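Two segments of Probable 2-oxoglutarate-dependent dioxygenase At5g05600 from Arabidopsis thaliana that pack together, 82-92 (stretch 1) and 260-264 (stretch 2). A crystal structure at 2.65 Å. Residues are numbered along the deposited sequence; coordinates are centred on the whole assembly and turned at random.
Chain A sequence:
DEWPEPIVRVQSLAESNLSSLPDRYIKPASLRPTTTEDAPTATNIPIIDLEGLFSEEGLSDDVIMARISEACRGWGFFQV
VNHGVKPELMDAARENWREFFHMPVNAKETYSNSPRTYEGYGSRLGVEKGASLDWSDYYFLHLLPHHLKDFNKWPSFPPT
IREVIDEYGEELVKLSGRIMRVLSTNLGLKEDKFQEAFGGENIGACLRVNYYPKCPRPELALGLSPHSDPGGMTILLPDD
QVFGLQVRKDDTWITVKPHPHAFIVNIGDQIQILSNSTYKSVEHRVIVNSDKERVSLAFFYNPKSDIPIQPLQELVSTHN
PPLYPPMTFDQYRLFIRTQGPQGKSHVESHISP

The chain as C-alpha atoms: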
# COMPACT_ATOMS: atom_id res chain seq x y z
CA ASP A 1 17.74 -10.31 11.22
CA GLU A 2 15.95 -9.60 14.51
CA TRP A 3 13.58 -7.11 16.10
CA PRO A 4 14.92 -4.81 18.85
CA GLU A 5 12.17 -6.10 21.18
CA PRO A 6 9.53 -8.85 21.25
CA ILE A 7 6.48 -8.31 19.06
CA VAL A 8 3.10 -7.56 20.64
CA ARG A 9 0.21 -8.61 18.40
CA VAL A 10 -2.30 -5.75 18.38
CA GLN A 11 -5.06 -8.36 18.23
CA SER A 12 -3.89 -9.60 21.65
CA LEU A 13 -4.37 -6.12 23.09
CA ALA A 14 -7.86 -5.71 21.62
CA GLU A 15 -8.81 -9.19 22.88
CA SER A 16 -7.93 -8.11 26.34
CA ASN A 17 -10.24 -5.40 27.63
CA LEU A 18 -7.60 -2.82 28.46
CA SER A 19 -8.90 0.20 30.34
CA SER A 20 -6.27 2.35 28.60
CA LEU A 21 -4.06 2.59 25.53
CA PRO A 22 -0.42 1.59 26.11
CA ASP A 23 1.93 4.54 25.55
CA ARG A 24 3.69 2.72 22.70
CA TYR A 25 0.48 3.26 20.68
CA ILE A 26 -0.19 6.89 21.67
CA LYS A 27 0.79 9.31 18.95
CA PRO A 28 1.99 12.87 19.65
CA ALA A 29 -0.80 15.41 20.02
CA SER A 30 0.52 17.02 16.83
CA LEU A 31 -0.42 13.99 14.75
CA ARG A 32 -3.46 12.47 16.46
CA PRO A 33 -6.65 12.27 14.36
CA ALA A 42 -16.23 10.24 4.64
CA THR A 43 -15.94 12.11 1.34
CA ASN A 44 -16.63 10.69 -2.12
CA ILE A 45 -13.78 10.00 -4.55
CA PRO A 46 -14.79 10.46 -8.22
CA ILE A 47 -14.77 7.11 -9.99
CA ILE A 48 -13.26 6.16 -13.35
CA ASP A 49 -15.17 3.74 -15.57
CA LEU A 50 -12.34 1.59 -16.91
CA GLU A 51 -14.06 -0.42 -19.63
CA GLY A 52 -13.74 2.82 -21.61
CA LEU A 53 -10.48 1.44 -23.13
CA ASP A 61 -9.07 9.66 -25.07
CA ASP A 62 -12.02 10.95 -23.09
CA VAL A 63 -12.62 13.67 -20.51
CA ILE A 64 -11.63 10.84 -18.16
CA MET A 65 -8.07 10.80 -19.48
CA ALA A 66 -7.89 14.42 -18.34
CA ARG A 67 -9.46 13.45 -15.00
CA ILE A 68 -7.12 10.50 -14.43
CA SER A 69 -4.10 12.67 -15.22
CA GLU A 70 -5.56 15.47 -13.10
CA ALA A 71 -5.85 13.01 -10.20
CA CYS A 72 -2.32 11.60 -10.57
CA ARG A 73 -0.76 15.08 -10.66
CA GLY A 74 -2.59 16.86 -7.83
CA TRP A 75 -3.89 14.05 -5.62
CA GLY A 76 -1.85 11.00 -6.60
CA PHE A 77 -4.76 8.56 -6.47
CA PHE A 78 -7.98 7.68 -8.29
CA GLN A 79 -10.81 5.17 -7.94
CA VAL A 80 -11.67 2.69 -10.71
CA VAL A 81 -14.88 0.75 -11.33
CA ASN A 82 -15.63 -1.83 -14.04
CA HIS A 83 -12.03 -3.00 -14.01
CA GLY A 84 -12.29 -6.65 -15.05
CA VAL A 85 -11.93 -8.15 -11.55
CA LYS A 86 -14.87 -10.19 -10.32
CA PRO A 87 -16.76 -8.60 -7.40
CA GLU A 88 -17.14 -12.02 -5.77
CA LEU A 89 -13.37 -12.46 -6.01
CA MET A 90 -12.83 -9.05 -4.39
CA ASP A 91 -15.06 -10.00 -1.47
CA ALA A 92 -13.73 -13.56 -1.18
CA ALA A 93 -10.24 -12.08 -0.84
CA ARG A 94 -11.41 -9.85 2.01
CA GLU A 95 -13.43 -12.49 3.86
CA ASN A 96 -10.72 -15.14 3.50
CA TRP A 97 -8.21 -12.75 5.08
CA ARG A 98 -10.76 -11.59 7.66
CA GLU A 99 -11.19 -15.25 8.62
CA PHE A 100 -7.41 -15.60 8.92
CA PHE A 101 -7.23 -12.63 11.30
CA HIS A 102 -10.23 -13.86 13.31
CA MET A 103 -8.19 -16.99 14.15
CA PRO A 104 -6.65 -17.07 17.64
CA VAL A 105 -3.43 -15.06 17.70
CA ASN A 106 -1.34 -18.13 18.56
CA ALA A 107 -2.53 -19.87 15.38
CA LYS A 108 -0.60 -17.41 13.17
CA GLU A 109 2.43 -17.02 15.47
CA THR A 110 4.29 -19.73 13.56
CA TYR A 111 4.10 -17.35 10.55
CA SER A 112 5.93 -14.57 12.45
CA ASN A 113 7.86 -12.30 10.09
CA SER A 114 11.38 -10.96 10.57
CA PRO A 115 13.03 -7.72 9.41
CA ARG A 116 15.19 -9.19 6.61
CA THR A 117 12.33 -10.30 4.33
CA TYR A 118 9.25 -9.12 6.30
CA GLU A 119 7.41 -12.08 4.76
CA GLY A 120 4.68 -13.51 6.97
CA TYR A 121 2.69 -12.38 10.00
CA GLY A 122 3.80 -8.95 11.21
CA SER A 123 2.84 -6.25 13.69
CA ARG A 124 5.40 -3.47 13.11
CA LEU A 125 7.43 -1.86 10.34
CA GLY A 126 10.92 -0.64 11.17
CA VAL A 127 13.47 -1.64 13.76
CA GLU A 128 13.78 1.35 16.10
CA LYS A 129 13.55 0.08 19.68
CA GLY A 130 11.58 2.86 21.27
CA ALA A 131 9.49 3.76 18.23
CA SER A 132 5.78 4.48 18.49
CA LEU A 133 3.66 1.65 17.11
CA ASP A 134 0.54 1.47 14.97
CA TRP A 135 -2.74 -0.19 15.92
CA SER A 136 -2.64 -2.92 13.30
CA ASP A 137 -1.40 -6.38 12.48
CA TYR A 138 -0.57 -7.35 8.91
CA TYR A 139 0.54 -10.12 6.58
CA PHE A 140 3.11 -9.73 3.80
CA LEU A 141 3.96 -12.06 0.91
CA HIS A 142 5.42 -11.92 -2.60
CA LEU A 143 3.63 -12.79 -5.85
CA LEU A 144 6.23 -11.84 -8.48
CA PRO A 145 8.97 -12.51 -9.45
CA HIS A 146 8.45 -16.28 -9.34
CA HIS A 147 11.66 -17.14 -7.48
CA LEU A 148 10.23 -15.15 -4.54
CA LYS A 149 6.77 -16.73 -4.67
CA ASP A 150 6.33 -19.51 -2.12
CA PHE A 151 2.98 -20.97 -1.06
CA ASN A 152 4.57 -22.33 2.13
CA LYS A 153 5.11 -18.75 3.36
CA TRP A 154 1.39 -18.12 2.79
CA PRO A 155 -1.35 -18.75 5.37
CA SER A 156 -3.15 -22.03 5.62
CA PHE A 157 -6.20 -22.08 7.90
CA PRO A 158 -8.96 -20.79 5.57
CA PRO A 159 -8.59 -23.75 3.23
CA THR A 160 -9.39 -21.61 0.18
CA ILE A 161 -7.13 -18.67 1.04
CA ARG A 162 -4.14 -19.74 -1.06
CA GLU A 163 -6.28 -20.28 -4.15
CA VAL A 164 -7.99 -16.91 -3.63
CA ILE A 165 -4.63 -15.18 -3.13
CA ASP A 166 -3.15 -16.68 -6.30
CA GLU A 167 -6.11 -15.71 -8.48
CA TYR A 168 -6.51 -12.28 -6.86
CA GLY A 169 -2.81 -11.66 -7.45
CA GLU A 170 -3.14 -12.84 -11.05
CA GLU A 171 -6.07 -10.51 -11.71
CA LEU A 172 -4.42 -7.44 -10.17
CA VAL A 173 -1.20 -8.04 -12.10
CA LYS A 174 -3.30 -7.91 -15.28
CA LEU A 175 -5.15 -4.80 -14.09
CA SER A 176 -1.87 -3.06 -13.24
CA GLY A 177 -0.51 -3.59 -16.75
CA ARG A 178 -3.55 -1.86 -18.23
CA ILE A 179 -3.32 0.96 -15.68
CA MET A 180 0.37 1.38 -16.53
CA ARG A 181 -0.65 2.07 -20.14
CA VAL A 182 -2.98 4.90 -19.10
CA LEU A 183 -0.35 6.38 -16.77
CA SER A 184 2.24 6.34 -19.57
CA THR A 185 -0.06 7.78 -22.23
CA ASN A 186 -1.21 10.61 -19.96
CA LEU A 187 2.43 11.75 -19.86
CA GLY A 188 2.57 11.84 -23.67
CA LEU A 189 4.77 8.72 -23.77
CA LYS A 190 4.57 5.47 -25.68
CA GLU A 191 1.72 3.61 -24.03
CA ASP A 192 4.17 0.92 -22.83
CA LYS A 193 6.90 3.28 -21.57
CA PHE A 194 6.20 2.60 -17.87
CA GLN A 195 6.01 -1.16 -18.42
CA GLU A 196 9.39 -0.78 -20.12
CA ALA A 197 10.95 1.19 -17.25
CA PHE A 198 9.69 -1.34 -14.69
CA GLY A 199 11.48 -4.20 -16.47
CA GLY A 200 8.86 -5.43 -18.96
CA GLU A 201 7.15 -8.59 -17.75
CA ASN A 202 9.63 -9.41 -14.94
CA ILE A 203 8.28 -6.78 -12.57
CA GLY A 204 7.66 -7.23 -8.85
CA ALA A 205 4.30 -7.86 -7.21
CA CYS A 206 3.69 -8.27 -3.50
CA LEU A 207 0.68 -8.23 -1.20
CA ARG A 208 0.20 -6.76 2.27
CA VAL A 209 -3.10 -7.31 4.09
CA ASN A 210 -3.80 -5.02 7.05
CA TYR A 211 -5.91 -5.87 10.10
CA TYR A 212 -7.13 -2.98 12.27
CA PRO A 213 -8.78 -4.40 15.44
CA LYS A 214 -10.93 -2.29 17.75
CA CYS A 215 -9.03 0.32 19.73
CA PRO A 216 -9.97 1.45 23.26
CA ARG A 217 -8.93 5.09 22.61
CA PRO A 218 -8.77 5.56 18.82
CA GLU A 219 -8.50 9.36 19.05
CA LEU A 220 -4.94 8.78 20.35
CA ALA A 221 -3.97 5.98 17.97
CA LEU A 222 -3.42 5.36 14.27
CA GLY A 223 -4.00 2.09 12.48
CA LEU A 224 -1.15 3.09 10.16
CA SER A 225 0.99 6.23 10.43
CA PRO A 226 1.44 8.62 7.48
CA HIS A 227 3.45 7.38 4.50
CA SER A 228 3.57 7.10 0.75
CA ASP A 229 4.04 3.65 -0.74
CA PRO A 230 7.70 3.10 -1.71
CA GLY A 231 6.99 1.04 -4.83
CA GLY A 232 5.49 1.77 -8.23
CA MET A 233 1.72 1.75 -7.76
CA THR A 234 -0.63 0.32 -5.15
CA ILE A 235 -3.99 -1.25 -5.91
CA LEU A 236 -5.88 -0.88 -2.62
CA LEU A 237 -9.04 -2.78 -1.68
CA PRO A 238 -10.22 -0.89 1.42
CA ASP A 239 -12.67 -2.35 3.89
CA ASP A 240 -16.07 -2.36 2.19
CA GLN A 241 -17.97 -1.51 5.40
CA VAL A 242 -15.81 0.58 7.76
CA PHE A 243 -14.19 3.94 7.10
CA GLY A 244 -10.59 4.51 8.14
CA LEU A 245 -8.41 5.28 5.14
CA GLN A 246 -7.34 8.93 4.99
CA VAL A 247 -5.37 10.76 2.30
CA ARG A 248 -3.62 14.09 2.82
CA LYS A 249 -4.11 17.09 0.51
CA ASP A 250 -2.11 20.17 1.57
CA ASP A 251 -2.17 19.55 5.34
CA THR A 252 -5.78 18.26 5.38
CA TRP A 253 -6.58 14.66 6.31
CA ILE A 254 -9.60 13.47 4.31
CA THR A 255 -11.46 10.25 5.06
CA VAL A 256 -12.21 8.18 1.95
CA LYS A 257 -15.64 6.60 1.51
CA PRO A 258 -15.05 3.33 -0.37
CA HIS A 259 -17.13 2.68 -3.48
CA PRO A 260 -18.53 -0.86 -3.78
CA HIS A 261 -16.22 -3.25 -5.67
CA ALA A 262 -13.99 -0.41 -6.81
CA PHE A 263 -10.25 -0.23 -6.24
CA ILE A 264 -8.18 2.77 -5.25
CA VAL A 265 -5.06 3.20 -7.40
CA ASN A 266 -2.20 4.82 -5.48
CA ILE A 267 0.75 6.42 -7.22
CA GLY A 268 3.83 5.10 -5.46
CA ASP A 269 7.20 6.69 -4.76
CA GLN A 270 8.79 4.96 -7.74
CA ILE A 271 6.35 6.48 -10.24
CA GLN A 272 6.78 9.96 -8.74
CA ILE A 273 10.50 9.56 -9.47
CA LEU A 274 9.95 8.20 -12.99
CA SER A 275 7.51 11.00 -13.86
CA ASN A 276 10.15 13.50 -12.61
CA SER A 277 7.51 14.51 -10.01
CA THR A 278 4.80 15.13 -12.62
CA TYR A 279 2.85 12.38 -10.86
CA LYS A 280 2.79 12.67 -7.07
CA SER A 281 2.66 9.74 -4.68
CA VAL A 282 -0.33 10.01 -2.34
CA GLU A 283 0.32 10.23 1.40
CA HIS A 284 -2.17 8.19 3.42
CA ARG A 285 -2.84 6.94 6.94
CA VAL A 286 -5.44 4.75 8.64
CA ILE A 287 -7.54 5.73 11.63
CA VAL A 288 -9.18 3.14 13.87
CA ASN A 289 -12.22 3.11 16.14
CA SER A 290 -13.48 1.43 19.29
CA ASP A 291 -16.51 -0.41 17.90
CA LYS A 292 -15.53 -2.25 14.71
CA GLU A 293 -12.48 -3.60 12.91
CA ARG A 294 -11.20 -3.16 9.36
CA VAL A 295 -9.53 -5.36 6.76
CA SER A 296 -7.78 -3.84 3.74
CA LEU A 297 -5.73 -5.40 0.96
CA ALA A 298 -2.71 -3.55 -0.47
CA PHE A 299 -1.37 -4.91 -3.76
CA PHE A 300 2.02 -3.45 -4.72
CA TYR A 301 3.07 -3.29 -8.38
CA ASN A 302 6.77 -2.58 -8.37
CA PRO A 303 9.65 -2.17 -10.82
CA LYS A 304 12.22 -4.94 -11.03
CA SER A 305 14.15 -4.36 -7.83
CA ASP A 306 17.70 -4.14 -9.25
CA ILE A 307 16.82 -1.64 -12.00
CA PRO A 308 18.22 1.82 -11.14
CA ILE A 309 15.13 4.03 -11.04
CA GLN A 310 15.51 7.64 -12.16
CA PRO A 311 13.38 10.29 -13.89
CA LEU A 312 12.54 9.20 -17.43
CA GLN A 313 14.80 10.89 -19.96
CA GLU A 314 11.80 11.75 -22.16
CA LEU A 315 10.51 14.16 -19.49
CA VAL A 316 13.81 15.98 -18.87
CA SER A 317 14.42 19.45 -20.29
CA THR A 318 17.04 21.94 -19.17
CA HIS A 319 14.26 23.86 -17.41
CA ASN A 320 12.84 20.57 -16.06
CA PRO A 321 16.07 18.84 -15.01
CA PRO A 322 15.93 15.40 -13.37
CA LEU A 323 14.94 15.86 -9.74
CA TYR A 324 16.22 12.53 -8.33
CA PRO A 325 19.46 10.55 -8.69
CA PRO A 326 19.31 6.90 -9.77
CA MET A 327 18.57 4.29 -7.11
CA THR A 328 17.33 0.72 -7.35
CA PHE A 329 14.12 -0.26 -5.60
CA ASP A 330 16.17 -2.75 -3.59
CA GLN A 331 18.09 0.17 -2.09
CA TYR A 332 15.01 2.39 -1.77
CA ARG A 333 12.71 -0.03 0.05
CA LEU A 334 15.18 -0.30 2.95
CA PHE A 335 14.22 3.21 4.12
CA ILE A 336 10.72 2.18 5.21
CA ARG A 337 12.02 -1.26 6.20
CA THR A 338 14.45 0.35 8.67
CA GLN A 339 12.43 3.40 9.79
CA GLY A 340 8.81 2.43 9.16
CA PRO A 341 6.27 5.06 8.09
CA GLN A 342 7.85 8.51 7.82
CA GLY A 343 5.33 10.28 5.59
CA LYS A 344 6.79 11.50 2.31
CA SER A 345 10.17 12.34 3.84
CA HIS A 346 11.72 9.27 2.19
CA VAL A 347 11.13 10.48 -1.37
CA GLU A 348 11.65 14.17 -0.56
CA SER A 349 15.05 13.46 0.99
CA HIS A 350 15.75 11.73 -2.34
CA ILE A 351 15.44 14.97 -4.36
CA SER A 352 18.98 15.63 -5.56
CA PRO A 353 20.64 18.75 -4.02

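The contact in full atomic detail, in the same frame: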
# COMPACT_ATOMS: atom_id res chain seq x y z
N ASN A 82 -15.54 -1.06 -12.79
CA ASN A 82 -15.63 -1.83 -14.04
C ASN A 82 -14.24 -2.13 -14.59
O ASN A 82 -13.88 -1.74 -15.70
CB ASN A 82 -16.48 -1.09 -15.08
CG ASN A 82 -17.92 -0.93 -14.65
OD1 ASN A 82 -18.47 -1.77 -13.94
ND2 ASN A 82 -18.54 0.17 -15.06
N HIS A 83 -13.46 -2.85 -13.78
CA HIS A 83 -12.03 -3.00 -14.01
C HIS A 83 -11.63 -4.41 -14.41
O HIS A 83 -10.43 -4.69 -14.53
CB HIS A 83 -11.28 -2.57 -12.74
CG HIS A 83 -12.00 -2.92 -11.48
ND1 HIS A 83 -12.31 -4.21 -11.12
CD2 HIS A 83 -12.48 -2.13 -10.48
CE1 HIS A 83 -12.94 -4.21 -9.97
NE2 HIS A 83 -13.06 -2.96 -9.55
N GLY A 84 -12.59 -5.31 -14.61
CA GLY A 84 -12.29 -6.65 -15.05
C GLY A 84 -12.03 -7.65 -13.95
O GLY A 84 -11.76 -8.82 -14.25
N VAL A 85 -12.10 -7.24 -12.69
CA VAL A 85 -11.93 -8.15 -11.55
C VAL A 85 -13.31 -8.48 -11.00
O VAL A 85 -14.17 -7.59 -10.85
CB VAL A 85 -11.03 -7.53 -10.47
CG1 VAL A 85 -10.78 -8.54 -9.35
CG2 VAL A 85 -9.72 -7.08 -11.07
N LYS A 86 -13.54 -9.75 -10.72
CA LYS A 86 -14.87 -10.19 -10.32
C LYS A 86 -15.20 -9.66 -8.94
O LYS A 86 -14.38 -9.78 -8.02
CB LYS A 86 -14.95 -11.72 -10.34
CG LYS A 86 -15.29 -12.34 -11.69
CD LYS A 86 -14.28 -11.96 -12.78
CE LYS A 86 -14.94 -11.87 -14.15
NZ LYS A 86 -14.05 -11.22 -15.15
N PRO A 87 -16.38 -9.04 -8.75
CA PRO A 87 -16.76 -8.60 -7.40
C PRO A 87 -16.76 -9.71 -6.37
O PRO A 87 -16.38 -9.47 -5.22
CB PRO A 87 -18.17 -8.03 -7.62
CG PRO A 87 -18.12 -7.53 -9.01
CD PRO A 87 -17.28 -8.51 -9.78
N GLU A 88 -17.18 -10.92 -6.74
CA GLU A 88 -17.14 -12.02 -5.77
C GLU A 88 -15.71 -12.37 -5.40
O GLU A 88 -15.45 -12.78 -4.27
CB GLU A 88 -17.88 -13.25 -6.31
CG GLU A 88 -17.43 -13.69 -7.69
CD GLU A 88 -18.30 -13.12 -8.80
OE1 GLU A 88 -18.41 -13.79 -9.84
OE2 GLU A 88 -18.86 -12.02 -8.62
N LEU A 89 -14.77 -12.23 -6.34
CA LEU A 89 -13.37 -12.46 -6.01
C LEU A 89 -12.85 -11.39 -5.06
O LEU A 89 -12.10 -11.69 -4.12
CB LEU A 89 -12.52 -12.51 -7.28
CG LEU A 89 -11.01 -12.68 -7.08
CD1 LEU A 89 -10.71 -13.97 -6.34
CD2 LEU A 89 -10.29 -12.64 -8.42
N MET A 90 -13.24 -10.13 -5.28
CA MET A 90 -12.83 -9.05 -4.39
C MET A 90 -13.29 -9.30 -2.96
O MET A 90 -12.54 -9.08 -2.01
CB MET A 90 -13.38 -7.71 -4.89
CG MET A 90 -12.93 -7.34 -6.29
SD MET A 90 -13.71 -5.81 -6.83
CE MET A 90 -12.81 -4.60 -5.86
N ASP A 91 -14.53 -9.76 -2.80
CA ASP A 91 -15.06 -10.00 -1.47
C ASP A 91 -14.52 -11.29 -0.86
O ASP A 91 -14.27 -11.36 0.34
CB ASP A 91 -16.59 -10.03 -1.52
CG ASP A 91 -17.18 -8.74 -2.07
OD1 ASP A 91 -16.84 -7.66 -1.54
OD2 ASP A 91 -17.97 -8.81 -3.03
N ALA A 92 -14.32 -12.33 -1.69
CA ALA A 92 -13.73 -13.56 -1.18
C ALA A 92 -12.32 -13.30 -0.65
O ALA A 92 -11.93 -13.87 0.38
CB ALA A 92 -13.70 -14.63 -2.28
N PRO A 260 -18.39 0.60 -3.69
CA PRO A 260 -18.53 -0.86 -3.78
C PRO A 260 -17.79 -1.47 -4.97
O PRO A 260 -17.98 -1.06 -6.12
CB PRO A 260 -20.04 -1.07 -3.91
CG PRO A 260 -20.65 0.31 -4.00
CD PRO A 260 -19.67 1.25 -3.41
N HIS A 261 -16.94 -2.45 -4.67
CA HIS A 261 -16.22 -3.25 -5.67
C HIS A 261 -15.39 -2.39 -6.62
O HIS A 261 -15.09 -2.81 -7.74
CB HIS A 261 -17.18 -4.14 -6.45
CG HIS A 261 -17.96 -5.07 -5.58
ND1 HIS A 261 -19.30 -4.90 -5.32
CD2 HIS A 261 -17.57 -6.16 -4.88
CE1 HIS A 261 -19.71 -5.86 -4.51
NE2 HIS A 261 -18.68 -6.63 -4.23
N ALA A 262 -15.01 -1.21 -6.16
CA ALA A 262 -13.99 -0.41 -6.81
C ALA A 262 -12.66 -0.62 -6.10
O ALA A 262 -12.59 -1.05 -4.95
CB ALA A 262 -14.37 1.08 -6.79
N PHE A 263 -11.58 -0.32 -6.82
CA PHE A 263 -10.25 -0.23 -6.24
C PHE A 263 -9.84 1.23 -6.14
O PHE A 263 -10.40 2.10 -6.82
CB PHE A 263 -9.21 -0.98 -7.09
CG PHE A 263 -9.36 -2.47 -7.06
CD1 PHE A 263 -9.05 -3.19 -5.92
CD2 PHE A 263 -9.78 -3.15 -8.19
CE1 PHE A 263 -9.17 -4.56 -5.90
CE2 PHE A 263 -9.90 -4.53 -8.17
CZ PHE A 263 -9.59 -5.24 -7.03
N ILE A 264 -8.87 1.49 -5.28
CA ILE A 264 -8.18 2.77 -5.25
C ILE A 264 -6.77 2.54 -5.77
O ILE A 264 -6.06 1.64 -5.29
CB ILE A 264 -8.17 3.39 -3.85
CG1 ILE A 264 -9.57 3.89 -3.49
CG2 ILE A 264 -7.17 4.54 -3.78
CD1 ILE A 264 -9.79 4.10 -2.01
O HOH W 1 -16.91 -2.41 -10.68

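Contact between residues 82-92, a loop that runs into a helix beginning at Pro 87, and residues 260-264, a loop leading into a strand at Phe 263. No two touching residues are fewer than 170 positions apart in sequence, and the two stretches bury 380 Å² between them, counting both sides. The nearest CA atoms across the contact are those of Pro 87 and His 261, 5.6 Å apart, and His 261 has more of its surface covered than any other residue here. Its CA-to-CB bond points toward the first stretch, where the carbonyl finds a donor in the loop (His 83) and the imidazole an acceptor in the helix (Asp 91).

Two hydrogen bonds cross the contact, and each has a histidine NE2 as donor. His 83 NE2 donates to His 261 O over 2.7 Å, with an angle of 142° at the hydrogen; the carbonyl oxygen lies near the plane of the His 83 ring, where the nitrogen's hydrogen also lies. The other imidazole nitrogen serves its own loop: Val 85 N gives a weak hydrogen bond to His 83 ND1 at 3.4 Å. With NE2 as donor and ND1 as acceptor, His 83 uses both nitrogens, bracing the turn around Gly 84 while reaching across to the second stretch. Gly 84 itself has phi/psi of 89/0°, at which a CB would be jammed against the preceding carbonyl oxygen.

The second bond runs from His 261 NE2 to Asp 91 OD2, 2.6 Å long with an angle of 150°. The CA-to-CB bond of Asp 91 points sideways, but its chi1 of -58° (m) brings the carboxylate to the edge of the His 261 ring. Asp 91 OD1 is hydrogen-bonded to a residue just outside the stretches, so both carboxylate oxygens are engaged. Asp 91 OD2 also sits 2.8 Å from Pro 87 O, but both are acceptors and no hydrogen bond joins them; that carbonyl instead receives Asp 91 N at 3.1 Å, a regular helical bond.

His 261 O has a second, weaker donor in water 1, 3.5 Å away, which in turn accepts from Asn 82 N at 2.9 Å. The water thus links the start of the first stretch to the same carbonyl that His 83 holds. Met 90 SD also approaches His 261 O, at 3.4 Å.

Apolar packing accompanies these polar links. Pro 87 CB lies over one face of the His 261 ring, 3.6 Å from its centroid, a CH-pi contact that leaves the ring edge to Asp 91 and to Met 90 SD. With chi1 m, chi2 t and chi3 p, Met 90 sets its CE over a face of Phe 263, 3.6 Å from the ring centroid. Val 85 CG2 meets the edge of that ring, 3.9 Å from Phe 263 CE2. The His 83 and Phe 263 rings pack obliquely, their planes at 46° and His 83 CE1 3.5 Å from Phe 263 CE2.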